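Local coordinates for uncharacterized protein (Nocardia farcinica, PDB 3ESM) that is of unknown function but, as a YcnI-like DUF1775 domain with an immunoglobulin-like fold from a probably membrane-anchored protein, may bind copper, at residues A12-S18 against I92-A98; T34-V38 against V69-A73; V38-R44 against K63-V69; V115-Q119 against E129-P133. The protein carries 2 engineered substitutions. Where two conformers were deposited one is given. Numbering follows the deposited sequence.

Contact 1: A12-S18 against I92-A98; sequences AAQGGYS and IGPLPSA
At one end of the immunoglobulin-like sandwich, a type II beta turn from Ala13 to Gly16, closed by Gly16 N to Ala13 O (2.9 Å), leads into strand 18-25 and packs on the chain leaving strand 85-93. Ile92 forms an antiparallel hydrogen-bonded pair with Ser18: Ser18 N to Ile92 O is 2.9 Å and Ile92 N to Ser18 O 3.0 Å. Gly93, fully extended, lies under the Tyr17 ring (chi1 m) in a CH-pi contact, its CA 3.8 Å from the centroid; a CB here would clash with Tyr17 CG. A cis peptide before Pro94 turns the chain, and Pro94 CA rests 3.3 Å from Gly16 O. Leu95 (mt) then grips the turn through its backbone, Leu95 N to Gly16 O 2.8 Å and Gly15 N to Leu95 O 2.8 Å. The Leu95 side chain reaches Ala12 and also touches Leu137. Past Pro96, whose O receives Gln14 CA at 3.5 Å, and an inverse gamma turn centred on Ser97, Gln14 CG (chi1 m) lies 3.2 Å from Ala98 O.

Contact 2: T34-V38 against V69-A73; sequences TAMTV and VTWTA. Engineered in segment 34-38: Met36 (natural residue Leu).
Two neighbouring strands of an immunoglobulin-like sheet, 34-38 and 69-73, run antiparallel at 177° with axes 4.7 Å apart. Met36/Trp71 and Val38/Val69 are hydrogen-bonded pairs (CA-CA 5.3 and 5.4 Å); Ala35/Thr72 and Thr37/Thr70 are non-hydrogen-bonded pairs (4.3 and 4.2 Å). Backbone hydrogen bonds join Met36 N to Trp71 O and Trp71 N to Met36 O, both 2.9 Å, Val38 N to Val69 O at 2.8 Å, Val69 N to Val38 O at 2.9 Å, and Ala73 N to Thr34 O at 2.8 Å. On the face bearing Ala35 and Thr72, Thr37 and Thr70, both chi1 m, share a hydroxyl hydrogen bond, OG1 to OG1 2.8 Å. Apolar contacts gather on the other face: Val38 CG2 meets the edge of the Trp71 ring (chi1 m) at CZ3, 4.0 Å away, Val38 CB touches Val69 CG1 at 4.0 Å, and CG of the engineered Met36 (chi1 t) lies 4.3 Å from Trp71 CE3. This apolar face lines the sandwich core, where Trp71 meets Phe88 and Val38 meets Phe22. In the sheet, strands 100-109 and 54-60 flank the pair, with Thr34 and Ala35 forming a classic bulge against Thr108, while Thr72 packs on Thr72 of the second subunit.

Contact 3: V38-R44 against K63-V69; sequences VTLPNVR and KSEAVSV
A beta bulge shapes this end of an antiparallel strand pair in the immunoglobulin-like sandwich, where strands 38-43 and 66-69 cross at 163° with axes 4.3 Å apart. The hydrogen-bonded pair Val38/Val69 (Val38 N to Val69 O 2.8 Å, Val69 N to Val38 O 2.9 Å) and the non-hydrogen-bonded pair Thr39/Ser68 come first, then Leu40 N to Val67 O at 2.9 Å. An inverse gamma turn centred on Pro41 humps the strand away from its partner, and Asn42, at phi/psi 48/55, completes a G1 bulge with Val43 opposite Ala66. The register has slipped by two when Ala66 N hydrogen-bonds to Val43 O (2.8 Å) and Val43 N to Ala66 O (3.2 Å). Leu40 (mt) fills the hollow between Ala66 and Val69: its CD1 lies 4.0 Å from both Ala66 CB and Val69 CG1. Val43 CG2 presses on Ala66 CB at 3.8 Å. Beside the hump, water 1 receives a weak hydrogen bond from Asn42 ND2 (2.8 Å) and donates to Val67 O (2.8 Å). The Arg44 side chain folds back so that NH2 makes a very short 2.5 Å hydrogen bond to Lys63 O, with Glu65 CG over one guanidinium face. Strand 54-60 flanks Ala66 and Val69 through Val58, strand 45-48 meets Leu40 through Ala46, strand 100-109 meets Pro41, and Ser68 OG hydrogen-bonds to Ser110 O of the second subunit.

Contact 4: V115-Q119 against E129-P133; sequences VAWNQ and EHPAP. With SO4 (sulfate ion), chain C.
His130, Trp117 and Gln119 build this surface contact between the end of strand 114-117 and the loop that returns toward strand 134-136 of the immunoglobulin-like domain; the end-to-end directions of 115-119 and 129-133 lie 82° apart. The His130 ring (chi1 m, chi2 97°) presents its edge to the face of the Trp117 six-membered ring (chi1 m, chi2 90°) in a T-shaped stack, centroids 4.5 Å apart and planes at 66°; His130 CD2 also lies 3.5 Å from Val115 CG1. Trp117 is wedged further by prolines, with CE3 4.2 Å from Pro131 CD and CB 4.3 Å from Pro133 CD, while its O sits 3.3 Å from Ala132 CA. Gln119 (chi1 m, chi2 t) ties the loop down through backbone and side chain: Gln119 N to His130 O is 3.1 Å, Ala132 N to Gln119 O 2.9 Å, and His130 N to Gln119 OE1 2.8 Å. Water 2 donates to both Gln119 O (3.0 Å) and Ala132 O (2.7 Å). On the solvent side a sulfate, probably from the crystallisation liquor, accepts hydrogen bonds at its O4 from His130 ND1 (2.9 Å) and Gln119 NE2 (3.0 Å). Strand 100-109 flanks the contact: Gln107 OE1 takes the Trp117 NE1 hydrogen bond, Ala105 pairs with the Trp117 backbone and Phe103 with that of Pro133, while Val5 packs against Trp117 and Pro133.

Overall arrangement
Contacts 2 and 3 are consecutive parts of one pairing, strand 33-43 with strand 66-73; they share Val38 and Val69, have centres 14 Å apart, and both touch the second subunit. Contact 1 spans both of them along the chain and belongs to the other sheet, through strands 18-25 and 85-93; it meets contact 3 where Gly93 and Pro94 pack on Val43 and Arg44, while its centre is 22 Å from that of contact 2. Contact 4 comes last in sequence, joined to the sheet of contacts 2 and 3 through strand 100-109, with its centre 15 Å from contact 2. The four are thus distributed over both sheets of the immunoglobulin-like sandwich, and contacts 2 and 3 also take part in its dimer interface.

Contact 1: A12-S18 against I92-A98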
loop_
_atom_site.group_PDB
_atom_site.type_symbol
_atom_site.label_atom_id
_atom_site.label_comp_id
_atom_site.label_asym_id
_atom_site.label_seq_id
_atom_site.Cartn_x
_atom_site.Cartn_y
_atom_site.Cartn_z
ATOM N N ALA A 12 3.476 -21.683 -16.833
ATOM C CA ALA A 12 2.427 -20.799 -17.390
ATOM C C ALA A 12 1.806 -21.087 -18.754
ATOM O O ALA A 12 2.392 -20.789 -19.802
ATOM C CB ALA A 12 2.830 -19.328 -17.303
ATOM N N ALA A 13 0.572 -21.580 -18.714
ATOM C CA ALA A 13 -0.199 -21.832 -19.914
ATOM C C ALA A 13 -1.573 -21.208 -19.818
ATOM O O ALA A 13 -2.086 -20.995 -18.719
ATOM C CB ALA A 13 -0.328 -23.327 -20.131
ATOM N N GLN A 14 -2.191 -20.928 -20.961
ATOM C CA GLN A 14 -3.572 -20.437 -20.995
ATOM C C GLN A 14 -4.467 -21.487 -20.362
ATOM O O GLN A 14 -4.307 -22.682 -20.649
ATOM C CB GLN A 14 -4.006 -20.161 -22.437
ATOM C CG GLN A 14 -3.082 -19.170 -23.166
ATOM C CD GLN A 14 -3.524 -18.847 -24.589
ATOM O OE1 GLN A 14 -4.694 -18.993 -24.933
ATOM N NE2 GLN A 14 -2.591 -18.378 -25.403
ATOM N N GLY A 15 -5.365 -21.047 -19.475
ATOM C CA GLY A 15 -6.226 -21.950 -18.687
ATOM C C GLY A 15 -5.493 -22.789 -17.656
ATOM O O GLY A 15 -6.059 -23.750 -17.088
ATOM N N GLY A 16 -4.229 -22.464 -17.409
ATOM C CA GLY A 16 -3.411 -23.273 -16.524
ATOM C C GLY A 16 -3.294 -22.678 -15.133
ATOM O O GLY A 16 -3.755 -21.566 -14.898
ATOM N N TYR A 17 -2.706 -23.458 -14.239
ATOM C CA TYR A 17 -2.399 -23.028 -12.888
ATOM C C TYR A 17 -0.925 -22.910 -12.770
ATOM O O TYR A 17 -0.189 -23.846 -13.144
ATOM C CB TYR A 17 -2.719 -24.142 -11.930
ATOM C CG TYR A 17 -4.075 -24.095 -11.511
ATOM C CD1 TYR A 17 -4.375 -23.564 -10.297
ATOM C CD2 TYR A 17 -5.076 -24.555 -12.336
ATOM C CE1 TYR A 17 -5.580 -23.510 -9.896
ATOM C CE2 TYR A 17 -6.331 -24.500 -11.935
ATOM C CZ TYR A 17 -6.574 -23.955 -10.701
ATOM O OH TYR A 17 -7.842 -23.862 -10.207
ATOM N N SER A 18 -0.435 -21.789 -12.249
ATOM C CA SER A 18 1.023 -21.677 -12.116
ATOM C C SER A 18 1.383 -21.095 -10.769
ATOM O O SER A 18 0.602 -20.316 -10.226
ATOM C CB SER A 18 1.623 -20.756 -13.189
ATOM O OG SER A 18 1.568 -21.333 -14.489
ATOM N N ILE A 92 -1.756 -19.450 -8.657
ATOM C CA ILE A 92 -3.055 -19.009 -9.148
ATOM C C ILE A 92 -3.492 -19.798 -10.369
ATOM O O ILE A 92 -2.659 -20.353 -11.118
ATOM C CB ILE A 92 -3.012 -17.516 -9.550
ATOM C CG1 ILE A 92 -1.999 -17.278 -10.680
ATOM C CG2 ILE A 92 -2.686 -16.674 -8.329
ATOM C CD1 ILE A 92 -1.903 -15.814 -11.211
ATOM N N GLY A 93 -4.803 -19.800 -10.572
ATOM C CA GLY A 93 -5.358 -20.342 -11.805
ATOM C C GLY A 93 -6.862 -20.336 -11.738
ATOM O O GLY A 93 -7.461 -20.143 -10.669
ATOM N N PRO A 94 -7.492 -20.557 -12.886
ATOM C CA PRO A 94 -6.818 -20.706 -14.177
ATOM C C PRO A 94 -6.426 -19.365 -14.749
ATOM O O PRO A 94 -7.164 -18.401 -14.580
ATOM C CB PRO A 94 -7.911 -21.314 -15.066
ATOM C CG PRO A 94 -9.186 -20.808 -14.488
ATOM C CD PRO A 94 -8.950 -20.699 -12.983
ATOM N N LEU A 95 -5.272 -19.322 -15.415
ATOM C CA LEU A 95 -4.824 -18.148 -16.148
ATOM C C LEU A 95 -5.682 -17.950 -17.376
ATOM O O LEU A 95 -6.227 -18.915 -17.907
ATOM C CB LEU A 95 -3.366 -18.312 -16.539
ATOM C CG LEU A 95 -2.405 -18.370 -15.349
ATOM C CD1 LEU A 95 -1.013 -18.754 -15.796
ATOM C CD2 LEU A 95 -2.372 -17.014 -14.607
ATOM N N PRO A 96 -5.821 -16.688 -17.817
ATOM C CA PRO A 96 -6.765 -16.335 -18.871
ATOM C C PRO A 96 -6.439 -17.028 -20.174
ATOM O O PRO A 96 -5.307 -17.486 -20.398
ATOM C CB PRO A 96 -6.584 -14.822 -19.056
ATOM C CG PRO A 96 -5.675 -14.364 -18.013
ATOM C CD PRO A 96 -5.194 -15.514 -17.183
ATOM N N SER A 97 -7.453 -17.115 -21.018
ATOM C CA SER A 97 -7.241 -17.596 -22.359
ATOM C C SER A 97 -6.845 -16.416 -23.215
ATOM O O SER A 97 -7.623 -15.915 -24.025
ATOM C CB SER A 97 -8.497 -18.294 -22.863
ATOM O OG SER A 97 -8.614 -19.474 -22.092
ATOM N N ALA A 98 -5.619 -15.963 -22.981
ATOM C CA ALA A 98 -5.043 -14.824 -23.681
ATOM C C ALA A 98 -3.564 -15.123 -23.904
ATOM O O ALA A 98 -2.971 -15.927 -23.192
ATOM C CB ALA A 98 -5.209 -13.555 -22.853
#

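Contact 2: T34-V38 against V69-A73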
loop_
_atom_site.group_PDB
_atom_site.type_symbol
_atom_site.label_atom_id
_atom_site.label_comp_id
_atom_site.label_asym_id
_atom_site.label_seq_id
_atom_site.Cartn_x
_atom_site.Cartn_y
_atom_site.Cartn_z
ATOM N N THR A 34 8.098 -2.396 2.303
ATOM C CA THR A 34 7.291 -2.910 3.442
ATOM C C THR A 34 5.951 -3.527 3.075
ATOM O O THR A 34 5.329 -4.220 3.899
ATOM C CB THR A 34 7.036 -1.822 4.488
ATOM O OG1 THR A 34 6.318 -0.733 3.876
ATOM C CG2 THR A 34 8.386 -1.344 5.056
ATOM N N ALA A 35 5.522 -3.347 1.831
ATOM C CA ALA A 35 4.315 -4.066 1.370
ATOM C C ALA A 35 4.328 -4.136 -0.147
ATOM O O ALA A 35 4.958 -3.308 -0.827
ATOM C CB ALA A 35 3.073 -3.357 1.822
ATOM N N MET A 36 3.622 -5.119 -0.656
ATOM C CA MET A 36 3.460 -5.256 -2.104
ATOM C C MET A 36 2.034 -5.675 -2.368
ATOM O O MET A 36 1.582 -6.668 -1.792
ATOM C CB MET A 36 4.418 -6.339 -2.611
ATOM C CG MET A 36 4.286 -6.681 -4.085
ATOM S SD MET A 36 4.963 -5.374 -5.173
ATOM C CE MET A 36 6.197 -4.746 -4.138
ATOM N N THR A 37 1.349 -4.971 -3.273
ATOM C CA THR A 37 0.003 -5.370 -3.648
ATOM C C THR A 37 0.024 -5.709 -5.129
ATOM O O THR A 37 0.516 -4.909 -5.901
ATOM C CB THR A 37 -1.009 -4.227 -3.362
ATOM O OG1 THR A 37 -1.246 -4.190 -1.924
ATOM C CG2 THR A 37 -2.330 -4.509 -4.040
ATOM N N VAL A 38 -0.494 -6.861 -5.526
ATOM C CA VAL A 38 -0.494 -7.210 -6.950
ATOM C C VAL A 38 -1.902 -7.461 -7.401
ATOM O O VAL A 38 -2.658 -8.161 -6.732
ATOM C CB VAL A 38 0.337 -8.473 -7.218
ATOM C CG1 VAL A 38 0.231 -8.873 -8.698
ATOM C CG2 VAL A 38 1.772 -8.231 -6.846
ATOM N N VAL A 69 -3.713 -9.505 -4.342
ATOM C CA VAL A 69 -3.052 -10.161 -3.196
ATOM C C VAL A 69 -2.127 -9.119 -2.625
ATOM O O VAL A 69 -1.516 -8.333 -3.377
ATOM C CB VAL A 69 -2.275 -11.430 -3.611
ATOM C CG1 VAL A 69 -1.350 -11.175 -4.827
ATOM C CG2 VAL A 69 -1.475 -11.998 -2.417
ATOM N N THR A 70 -2.039 -9.070 -1.293
ATOM C CA THR A 70 -1.158 -8.074 -0.672
ATOM C C THR A 70 -0.300 -8.753 0.368
ATOM O O THR A 70 -0.821 -9.545 1.184
ATOM C CB THR A 70 -1.941 -6.959 0.039
ATOM O OG1 THR A 70 -2.758 -6.244 -0.885
ATOM C CG2 THR A 70 -0.967 -5.986 0.750
ATOM N N TRP A 71 1.008 -8.516 0.323
ATOM C CA TRP A 71 1.918 -8.992 1.392
ATOM C C TRP A 71 2.371 -7.779 2.177
ATOM O O TRP A 71 2.693 -6.741 1.583
ATOM C CB TRP A 71 3.159 -9.640 0.782
ATOM C CG TRP A 71 2.932 -10.905 0.066
ATOM C CD1 TRP A 71 3.034 -12.166 0.596
ATOM C CD2 TRP A 71 2.636 -11.069 -1.330
ATOM N NE1 TRP A 71 2.799 -13.103 -0.388
ATOM C CE2 TRP A 71 2.549 -12.463 -1.576
ATOM C CE3 TRP A 71 2.418 -10.170 -2.387
ATOM C CZ2 TRP A 71 2.310 -12.992 -2.853
ATOM C CZ3 TRP A 71 2.163 -10.685 -3.656
ATOM C CH2 TRP A 71 2.091 -12.084 -3.878
ATOM N N THR A 72 2.431 -7.895 3.500
ATOM C CA THR A 72 2.750 -6.748 4.350
ATOM C C THR A 72 3.734 -7.214 5.382
ATOM O O THR A 72 3.514 -8.253 6.012
ATOM C CB THR A 72 1.514 -6.240 5.099
ATOM O OG1 THR A 72 0.485 -5.909 4.150
ATOM C CG2 THR A 72 1.892 -4.975 5.911
ATOM N N ALA A 73 4.811 -6.446 5.561
ATOM C CA ALA A 73 5.837 -6.810 6.551
ATOM C C ALA A 73 5.278 -6.628 7.963
ATOM O O ALA A 73 4.679 -5.589 8.270
ATOM C CB ALA A 73 7.059 -5.906 6.323
#

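Contact 3: V38-R44 against K63-V69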
loop_
_atom_site.group_PDB
_atom_site.type_symbol
_atom_site.label_atom_id
_atom_site.label_comp_id
_atom_site.label_asym_id
_atom_site.label_seq_id
_atom_site.Cartn_x
_atom_site.Cartn_y
_atom_site.Cartn_z
ATOM N N VAL A 38 -0.494 -6.861 -5.526
ATOM C CA VAL A 38 -0.494 -7.210 -6.950
ATOM C C VAL A 38 -1.902 -7.461 -7.401
ATOM O O VAL A 38 -2.658 -8.161 -6.732
ATOM C CB VAL A 38 0.337 -8.473 -7.218
ATOM C CG1 VAL A 38 0.231 -8.873 -8.698
ATOM C CG2 VAL A 38 1.772 -8.231 -6.846
ATOM N N THR A 39 -2.248 -6.914 -8.572
ATOM C CA THR A 39 -3.594 -7.071 -9.118
ATOM C C THR A 39 -3.631 -8.374 -9.901
ATOM O O THR A 39 -2.767 -8.605 -10.757
ATOM C CB THR A 39 -3.886 -5.915 -10.080
ATOM O OG1 THR A 39 -3.973 -4.687 -9.347
ATOM C CG2 THR A 39 -5.173 -6.162 -10.825
ATOM N N LEU A 40 -4.606 -9.251 -9.590
ATOM C CA LEU A 40 -4.680 -10.582 -10.192
ATOM C C LEU A 40 -5.797 -10.633 -11.207
ATOM O O LEU A 40 -6.753 -9.887 -11.124
ATOM C CB LEU A 40 -4.945 -11.687 -9.156
ATOM C CG LEU A 40 -3.879 -11.774 -8.053
ATOM C CD1 LEU A 40 -4.366 -12.717 -6.949
ATOM C CD2 LEU A 40 -2.572 -12.286 -8.648
ATOM N N PRO A 41 -5.668 -11.547 -12.162
ATOM C CA PRO A 41 -6.611 -11.510 -13.259
ATOM C C PRO A 41 -7.900 -12.300 -12.895
ATOM O O PRO A 41 -8.325 -13.245 -13.601
ATOM C CB PRO A 41 -5.824 -12.147 -14.414
ATOM C CG PRO A 41 -4.820 -13.048 -13.757
ATOM C CD PRO A 41 -4.475 -12.348 -12.440
ATOM N N ASN A 42 -8.502 -11.917 -11.772
ATOM C CA ASN A 42 -9.797 -12.456 -11.398
ATOM C C ASN A 42 -9.833 -13.968 -11.506
ATOM O O ASN A 42 -10.723 -14.516 -12.170
ATOM C CB ASN A 42 -10.883 -11.850 -12.267
ATOM C CG ASN A 42 -11.143 -10.371 -11.970
ATOM O OD1 ASN A 42 -12.158 -9.805 -12.412
ATOM N ND2 ASN A 42 -10.238 -9.740 -11.245
ATOM N N VAL A 43 -8.907 -14.631 -10.824
ATOM C CA VAL A 43 -8.736 -16.090 -10.885
ATOM C C VAL A 43 -9.592 -16.808 -9.861
ATOM O O VAL A 43 -9.916 -16.252 -8.816
ATOM C CB VAL A 43 -7.248 -16.497 -10.676
ATOM C CG1 VAL A 43 -6.394 -15.985 -11.840
ATOM C CG2 VAL A 43 -6.719 -15.932 -9.355
ATOM N N ARG A 44 -9.963 -18.055 -10.137
ATOM C CA ARG A 44 -10.758 -18.807 -9.162
ATOM C C ARG A 44 -9.924 -19.153 -7.930
ATOM O O ARG A 44 -10.423 -19.145 -6.787
ATOM C CB ARG A 44 -11.279 -20.114 -9.773
ATOM C CG ARG A 44 -12.086 -19.973 -11.006
ATOM C CD ARG A 44 -13.571 -19.932 -10.668
ATOM N NE ARG A 44 -13.764 -19.183 -9.432
ATOM C CZ ARG A 44 -14.850 -18.478 -9.135
ATOM N NH1 ARG A 44 -15.867 -18.420 -9.988
ATOM N NH2 ARG A 44 -14.905 -17.828 -7.984
ATOM N N LYS A 63 -18.022 -12.848 -7.045
ATOM C CA LYS A 63 -18.021 -14.164 -7.667
ATOM C C LYS A 63 -16.976 -15.089 -7.049
ATOM O O LYS A 63 -16.748 -16.207 -7.540
ATOM C CB LYS A 63 -17.778 -14.041 -9.174
ATOM C CG LYS A 63 -18.744 -13.131 -9.879
ATOM C CD LYS A 63 -18.388 -12.993 -11.365
ATOM C CE LYS A 63 -19.392 -12.103 -12.091
ATOM N NZ LYS A 63 -19.247 -10.669 -11.688
ATOM N N SER A 64 -16.309 -14.617 -5.994
ATOM C CA SER A 64 -15.318 -15.431 -5.290
ATOM C C SER A 64 -14.019 -15.583 -6.064
ATOM O O SER A 64 -13.215 -16.470 -5.781
ATOM C CB SER A 64 -15.894 -16.804 -4.939
ATOM O OG SER A 64 -17.021 -16.621 -4.088
ATOM N N GLU A 65 -13.821 -14.702 -7.032
ATOM C CA GLU A 65 -12.551 -14.681 -7.746
ATOM C C GLU A 65 -11.567 -13.834 -6.946
ATOM O O GLU A 65 -11.950 -12.816 -6.339
ATOM C CB GLU A 65 -12.737 -14.064 -9.137
ATOM C CG GLU A 65 -13.648 -14.888 -10.080
ATOM C CD GLU A 65 -14.198 -14.075 -11.254
ATOM O OE1 GLU A 65 -14.293 -12.822 -11.173
ATOM O OE2 GLU A 65 -14.573 -14.705 -12.273
ATOM N N ALA A 66 -10.304 -14.233 -6.984
ATOM C CA ALA A 66 -9.244 -13.423 -6.386
ATOM C C ALA A 66 -8.892 -12.264 -7.321
ATOM O O ALA A 66 -8.445 -12.513 -8.460
ATOM C CB ALA A 66 -7.998 -14.293 -6.199
ATOM N N VAL A 67 -9.018 -11.042 -6.807
ATOM C CA VAL A 67 -8.799 -9.799 -7.567
ATOM C C VAL A 67 -7.455 -9.138 -7.255
ATOM O O VAL A 67 -6.946 -8.330 -8.049
ATOM C CB VAL A 67 -9.946 -8.758 -7.379
ATOM C CG1 VAL A 67 -11.266 -9.300 -7.919
ATOM C CG2 VAL A 67 -10.117 -8.395 -5.927
ATOM N N SER A 68 -6.896 -9.437 -6.086
ATOM C CA SER A 68 -5.574 -8.916 -5.760
ATOM C C SER A 68 -5.008 -9.673 -4.565
ATOM O O SER A 68 -5.732 -10.424 -3.893
ATOM C CB SER A 68 -5.643 -7.432 -5.422
ATOM O OG SER A 68 -6.177 -7.223 -4.116
ATOM N N VAL A 69 -3.713 -9.505 -4.342
ATOM C CA VAL A 69 -3.052 -10.161 -3.196
ATOM C C VAL A 69 -2.127 -9.119 -2.625
ATOM O O VAL A 69 -1.516 -8.333 -3.377
ATOM C CB VAL A 69 -2.275 -11.430 -3.611
ATOM C CG1 VAL A 69 -1.350 -11.175 -4.827
ATOM C CG2 VAL A 69 -1.475 -11.998 -2.417
HETATM O O HOH W 1 -8.583 -7.763 -10.260
#

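Contact 4: V115-Q119 against E129-P133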
loop_
_atom_site.group_PDB
_atom_site.type_symbol
_atom_site.label_atom_id
_atom_site.label_comp_id
_atom_site.label_asym_id
_atom_site.label_seq_id
_atom_site.Cartn_x
_atom_site.Cartn_y
_atom_site.Cartn_z
ATOM N N VAL A 115 5.258 3.071 -5.044
ATOM C CA VAL A 115 5.623 3.035 -6.457
ATOM C C VAL A 115 4.672 2.162 -7.246
ATOM O O VAL A 115 4.451 0.994 -6.900
ATOM C CB VAL A 115 7.051 2.565 -6.657
ATOM C CG1 VAL A 115 7.359 2.467 -8.143
ATOM C CG2 VAL A 115 8.022 3.503 -5.948
ATOM N N ALA A 116 4.106 2.739 -8.316
ATOM C CA ALA A 116 3.151 2.025 -9.177
ATOM C C ALA A 116 3.888 1.314 -10.293
ATOM O O ALA A 116 4.681 1.949 -11.015
ATOM C CB ALA A 116 2.147 3.004 -9.769
ATOM N N TRP A 117 3.631 0.025 -10.452
ATOM C CA TRP A 117 4.203 -0.762 -11.547
ATOM C C TRP A 117 3.027 -1.120 -12.433
ATOM O O TRP A 117 2.506 -2.245 -12.395
ATOM C CB TRP A 117 4.916 -2.015 -11.044
ATOM C CG TRP A 117 6.098 -1.742 -10.167
ATOM C CD1 TRP A 117 6.113 -1.611 -8.802
ATOM C CD2 TRP A 117 7.450 -1.582 -10.599
ATOM N NE1 TRP A 117 7.402 -1.380 -8.365
ATOM C CE2 TRP A 117 8.242 -1.367 -9.449
ATOM C CE3 TRP A 117 8.071 -1.624 -11.850
ATOM C CZ2 TRP A 117 9.637 -1.182 -9.524
ATOM C CZ3 TRP A 117 9.440 -1.429 -11.934
ATOM C CH2 TRP A 117 10.214 -1.223 -10.778
ATOM N N ASN A 118 2.606 -0.147 -13.214
ATOM C CA ASN A 118 1.340 -0.237 -13.929
ATOM C C ASN A 118 1.393 0.270 -15.364
ATOM O O ASN A 118 0.349 0.400 -16.005
ATOM C CB ASN A 118 0.218 0.473 -13.166
ATOM C CG ASN A 118 0.412 1.954 -13.090
ATOM O OD1 ASN A 118 1.458 2.473 -13.478
ATOM N ND2 ASN A 118 -0.605 2.665 -12.573
ATOM N N GLN A 119 2.595 0.500 -15.878
ATOM C CA GLN A 119 2.707 1.018 -17.262
ATOM C C GLN A 119 2.625 -0.119 -18.253
ATOM O O GLN A 119 3.043 -1.232 -17.972
ATOM C CB GLN A 119 4.013 1.804 -17.410
ATOM C CG GLN A 119 4.049 3.002 -16.427
ATOM C CD GLN A 119 5.394 3.731 -16.385
ATOM O OE1 GLN A 119 6.440 3.152 -16.634
ATOM N NE2 GLN A 119 5.356 5.008 -15.989
ATOM N N GLU A 129 9.646 2.944 -17.395
ATOM C CA GLU A 129 10.538 2.597 -16.305
ATOM C C GLU A 129 9.821 1.771 -15.208
ATOM O O GLU A 129 10.482 1.049 -14.461
ATOM C CB GLU A 129 11.118 3.863 -15.688
ATOM C CG GLU A 129 12.053 4.572 -16.655
ATOM C CD GLU A 129 12.913 5.628 -15.989
ATOM O OE1 GLU A 129 13.100 5.578 -14.750
ATOM O OE2 GLU A 129 13.413 6.516 -16.714
ATOM N N HIS A 130 8.493 1.856 -15.181
ATOM C CA HIS A 130 7.683 1.055 -14.234
ATOM C C HIS A 130 6.570 0.226 -14.891
ATOM O O HIS A 130 5.384 0.421 -14.629
ATOM C CB HIS A 130 7.133 1.959 -13.158
ATOM C CG HIS A 130 8.204 2.503 -12.276
ATOM N ND1 HIS A 130 8.752 3.751 -12.462
ATOM C CD2 HIS A 130 8.870 1.944 -11.237
ATOM C CE1 HIS A 130 9.689 3.955 -11.548
ATOM N NE2 HIS A 130 9.789 2.869 -10.803
ATOM N N PRO A 131 6.961 -0.688 -15.777
ATOM C CA PRO A 131 5.953 -1.491 -16.496
ATOM C C PRO A 131 5.302 -2.467 -15.524
ATOM O O PRO A 131 5.971 -2.913 -14.585
ATOM C CB PRO A 131 6.785 -2.319 -17.459
ATOM C CG PRO A 131 8.140 -2.432 -16.810
ATOM C CD PRO A 131 8.338 -1.133 -16.056
ATOM N N ALA A 132 4.024 -2.779 -15.739
ATOM C CA ALA A 132 3.422 -3.923 -15.035
ATOM C C ALA A 132 4.128 -5.210 -15.413
ATOM O O ALA A 132 4.371 -5.462 -16.610
ATOM C CB ALA A 132 1.938 -4.029 -15.401
ATOM N N PRO A 133 4.454 -6.059 -14.417
ATOM C CA PRO A 133 5.014 -7.367 -14.706
ATOM C C PRO A 133 4.056 -8.173 -15.592
ATOM O O PRO A 133 2.843 -8.154 -15.366
ATOM C CB PRO A 133 5.134 -8.031 -13.336
ATOM C CG PRO A 133 4.661 -7.085 -12.352
ATOM C CD PRO A 133 4.240 -5.817 -12.973
HETATM S S SO4 C . 8.586 6.838 -14.434
HETATM O O1 SO4 C . 9.763 6.744 -13.560
HETATM O O2 SO4 C . 9.003 7.284 -15.765
HETATM O O3 SO4 C . 7.628 7.802 -13.887
HETATM O O4 SO4 C . 7.942 5.522 -14.566
HETATM O O HOH W 2 3.760 -4.023 -18.858
#